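Local structure of beta-galacturonidase (Eisenbergiella tayi, 6NCW) at the interface of chains A and B. The protein hydrolyses terminal beta-linked galacturonic acid from glycosides, as a gut-microbial beta-hexuronidase of glycoside hydrolase family 2. Residues are numbered along the deposited sequence; one frame, centred on the assembly and turned at random. Chains: chain A/B, Beta-galacturonidase.

The interface of chains A and B. Residues chain A 472-473, 475, 484, 541-543; chain B 472-473, 475, 484, 541-543.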
loop_
_atom_site.group_PDB
_atom_site.type_symbol
_atom_site.label_atom_id
_atom_site.label_comp_id
_atom_site.label_asym_id
_atom_site.label_seq_id
_atom_site.Cartn_x
_atom_site.Cartn_y
_atom_site.Cartn_z
ATOM N N TYR A 472 -4.492 3.064 -7.114
ATOM C CA TYR A 472 -3.136 2.553 -7.285
ATOM C C TYR A 472 -2.803 1.591 -6.170
ATOM O O TYR A 472 -2.946 1.919 -4.989
ATOM C CB TYR A 472 -2.103 3.700 -7.308
ATOM C CG TYR A 472 -0.654 3.237 -7.418
ATOM C CD1 TYR A 472 0.187 3.214 -6.306
ATOM C CD2 TYR A 472 -0.130 2.807 -8.630
ATOM C CE1 TYR A 472 1.499 2.782 -6.400
ATOM C CE2 TYR A 472 1.185 2.368 -8.731
ATOM C CZ TYR A 472 1.997 2.366 -7.615
ATOM O OH TYR A 472 3.314 1.937 -7.721
ATOM N N GLY A 473 -2.366 0.393 -6.549
ATOM C CA GLY A 473 -2.026 -0.631 -5.608
ATOM C C GLY A 473 -3.134 -1.642 -5.340
ATOM O O GLY A 473 -2.843 -2.722 -4.829
ATOM N N ARG A 475 -5.161 -4.469 -6.563
ATOM C CA ARG A 475 -5.106 -5.423 -7.662
ATOM C C ARG A 475 -5.757 -6.727 -7.230
ATOM O O ARG A 475 -5.574 -7.159 -6.089
ATOM C CB ARG A 475 -3.654 -5.676 -8.089
ATOM C CG ARG A 475 -2.953 -4.412 -8.600
ATOM C CD ARG A 475 -1.517 -4.356 -8.085
ATOM N NE ARG A 475 -0.743 -5.519 -8.484
ATOM C CZ ARG A 475 0.474 -5.787 -8.027
ATOM N NH1 ARG A 475 1.033 -4.980 -7.131
ATOM N NH2 ARG A 475 1.121 -6.867 -8.461
ATOM N N GLU A 484 -6.564 -2.036 -10.659
ATOM C CA GLU A 484 -5.749 -1.626 -11.790
ATOM C C GLU A 484 -5.957 -2.532 -12.994
ATOM O O GLU A 484 -5.869 -2.067 -14.135
ATOM C CB GLU A 484 -4.268 -1.607 -11.387
ATOM C CG GLU A 484 -3.901 -0.481 -10.412
ATOM C CD GLU A 484 -2.399 -0.357 -10.203
ATOM O OE1 GLU A 484 -1.694 -0.042 -11.192
ATOM O OE2 GLU A 484 -1.925 -0.582 -9.053
ATOM N N PRO A 541 3.188 5.238 -12.259
ATOM C CA PRO A 541 2.366 4.680 -13.352
ATOM C C PRO A 541 1.530 3.497 -12.880
ATOM O O PRO A 541 2.046 2.562 -12.266
ATOM C CB PRO A 541 3.398 4.265 -14.413
ATOM C CG PRO A 541 4.736 4.280 -13.718
ATOM C CD PRO A 541 4.632 5.215 -12.543
ATOM N N LYS A 542 0.221 3.564 -13.130
ATOM C CA LYS A 542 -0.667 2.434 -12.898
ATOM C C LYS A 542 -0.476 1.411 -14.021
ATOM O O LYS A 542 0.228 1.669 -14.998
ATOM C CB LYS A 542 -2.121 2.903 -12.832
ATOM C CG LYS A 542 -2.427 3.846 -11.678
ATOM C CD LYS A 542 -3.884 4.272 -11.671
ATOM C CE LYS A 542 -4.064 5.519 -10.791
ATOM N NZ LYS A 542 -5.422 6.062 -10.882
ATOM N N LEU A 543 -1.091 0.227 -13.881
ATOM C CA LEU A 543 -0.910 -0.791 -14.915
ATOM C C LEU A 543 -1.377 -0.282 -16.280
ATOM O O LEU A 543 -0.701 -0.497 -17.291
ATOM C CB LEU A 543 -1.641 -2.089 -14.547
ATOM C CG LEU A 543 -1.214 -2.875 -13.296
ATOM C CD1 LEU A 543 -2.113 -4.087 -13.088
ATOM C CD2 LEU A 543 0.235 -3.335 -13.429
ATOM N N TYR B 472 5.478 -6.766 -2.140
ATOM C CA TYR B 472 4.230 -6.573 -2.857
ATOM C C TYR B 472 3.833 -5.108 -2.827
ATOM O O TYR B 472 3.827 -4.472 -1.767
ATOM C CB TYR B 472 3.125 -7.436 -2.237
ATOM C CG TYR B 472 1.777 -7.318 -2.925
ATOM C CD1 TYR B 472 0.727 -6.608 -2.336
ATOM C CD2 TYR B 472 1.561 -7.897 -4.179
ATOM C CE1 TYR B 472 -0.504 -6.500 -2.965
ATOM C CE2 TYR B 472 0.346 -7.786 -4.823
ATOM C CZ TYR B 472 -0.691 -7.100 -4.216
ATOM O OH TYR B 472 -1.894 -6.999 -4.872
ATOM N N GLY B 473 3.505 -4.568 -3.993
ATOM C CA GLY B 473 3.085 -3.197 -4.098
ATOM C C GLY B 473 4.182 -2.194 -4.392
ATOM O O GLY B 473 3.875 -1.084 -4.842
ATOM N N ARG B 475 6.523 -0.875 -6.815
ATOM C CA ARG B 475 6.751 -0.929 -8.250
ATOM C C ARG B 475 7.417 0.366 -8.681
ATOM O O ARG B 475 7.038 1.443 -8.220
ATOM C CB ARG B 475 5.437 -1.127 -9.001
ATOM C CG ARG B 475 4.788 -2.479 -8.726
ATOM C CD ARG B 475 3.315 -2.294 -8.453
ATOM N NE ARG B 475 2.656 -1.756 -9.637
ATOM C CZ ARG B 475 1.395 -1.331 -9.687
ATOM N NH1 ARG B 475 0.628 -1.345 -8.592
ATOM N NH2 ARG B 475 0.911 -0.864 -10.838
ATOM N N GLU B 484 8.578 -5.203 -7.841
ATOM C CA GLU B 484 7.936 -6.340 -8.481
ATOM C C GLU B 484 8.397 -6.501 -9.919
ATOM O O GLU B 484 8.475 -7.629 -10.410
ATOM C CB GLU B 484 6.416 -6.198 -8.412
ATOM C CG GLU B 484 5.821 -6.559 -7.028
ATOM C CD GLU B 484 4.307 -6.576 -7.076
ATOM O OE1 GLU B 484 3.750 -7.443 -7.782
ATOM O OE2 GLU B 484 3.668 -5.690 -6.456
ATOM N N PRO B 541 -1.237 -12.390 -5.810
ATOM C CA PRO B 541 -0.188 -12.604 -6.828
ATOM C C PRO B 541 0.648 -11.357 -7.065
ATOM O O PRO B 541 0.114 -10.262 -7.268
ATOM C CB PRO B 541 -0.979 -12.987 -8.089
ATOM C CG PRO B 541 -2.407 -12.566 -7.800
ATOM C CD PRO B 541 -2.592 -12.636 -6.331
ATOM N N LYS B 542 1.969 -11.530 -7.010
ATOM C CA LYS B 542 2.897 -10.518 -7.468
ATOM C C LYS B 542 2.933 -10.525 -9.001
ATOM O O LYS B 542 2.417 -11.442 -9.652
ATOM C CB LYS B 542 4.287 -10.770 -6.877
ATOM C CG LYS B 542 4.303 -10.836 -5.353
ATOM C CD LYS B 542 5.710 -10.774 -4.764
ATOM C CE LYS B 542 5.659 -11.122 -3.241
ATOM N NZ LYS B 542 7.002 -11.434 -2.695
ATOM N N LEU B 543 3.531 -9.477 -9.585
ATOM C CA LEU B 543 3.653 -9.424 -11.046
ATOM C C LEU B 543 4.301 -10.693 -11.602
ATOM O O LEU B 543 3.840 -11.244 -12.612
ATOM C CB LEU B 543 4.445 -8.184 -11.474
ATOM C CG LEU B 543 3.789 -6.813 -11.241
ATOM C CD1 LEU B 543 4.657 -5.717 -11.781
ATOM C CD2 LEU B 543 2.403 -6.723 -11.892
HETATM O O HOH W 1 5.162 1.385 -5.775
HETATM O O HOH W 2 2.608 -0.192 -13.287
HETATM O O HOH W 3 -3.806 -5.312 -4.110
#
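Two arginine–glutamate salt bridges related by a two-fold axis form the core of this patch of a homodimeric interface between two copies of the family 2 hydrolase; the deposited assembly is a tetramer, although the structure alone does not show that it persists in solution. A:Arg475, on a loop, starts with CG anti to its carbonyl carbon and bends at chi2 (139°) and chi3 (58°), which carries the guanidinium across to B:Glu484, the first residue of helix 484-500. The grip is end-on and bidentate: A:Arg475 NH1 donates to B:Glu484 OE2 and A:Arg475 NH2 to B:Glu484 OE1, each at 2.8 Å, both nearly straight and both using the syn lone pairs of the carboxylate. The two planes are nearly coplanar, 22° apart. The acceptor is itself held by its own chain. The backbone N of B:Gly473 reaches OE2 of B:Glu484 from above the carboxylate plane at 2.7 Å, and the amide N of B:Leu543 meets OE1 of B:Glu484 almost along its C-O axis, also at 2.7 Å. Each oxygen thus accepts at least two donors; the four bonds hold the carboxylate's rotation, and the donors with the arginine charge would be expected to favour its ionised form. The CE2 edge of the B:Tyr472 ring, with CG anti to the backbone N, sits over the rim of one guanidinium face, 3.8 Å from CZ of A:Arg475, the planes tilted rather than parallel, while CD2 of B:Leu543 packs against NH2. At the ring's edge, OH of B:Tyr472 bonds a water that also contacts N and O of A:Arg475 and O of A:Gly473, tying the phenol to the opposing backbone. Across the axis, another water links B:Arg475 NH2 to the carbonyl O of A:Pro541.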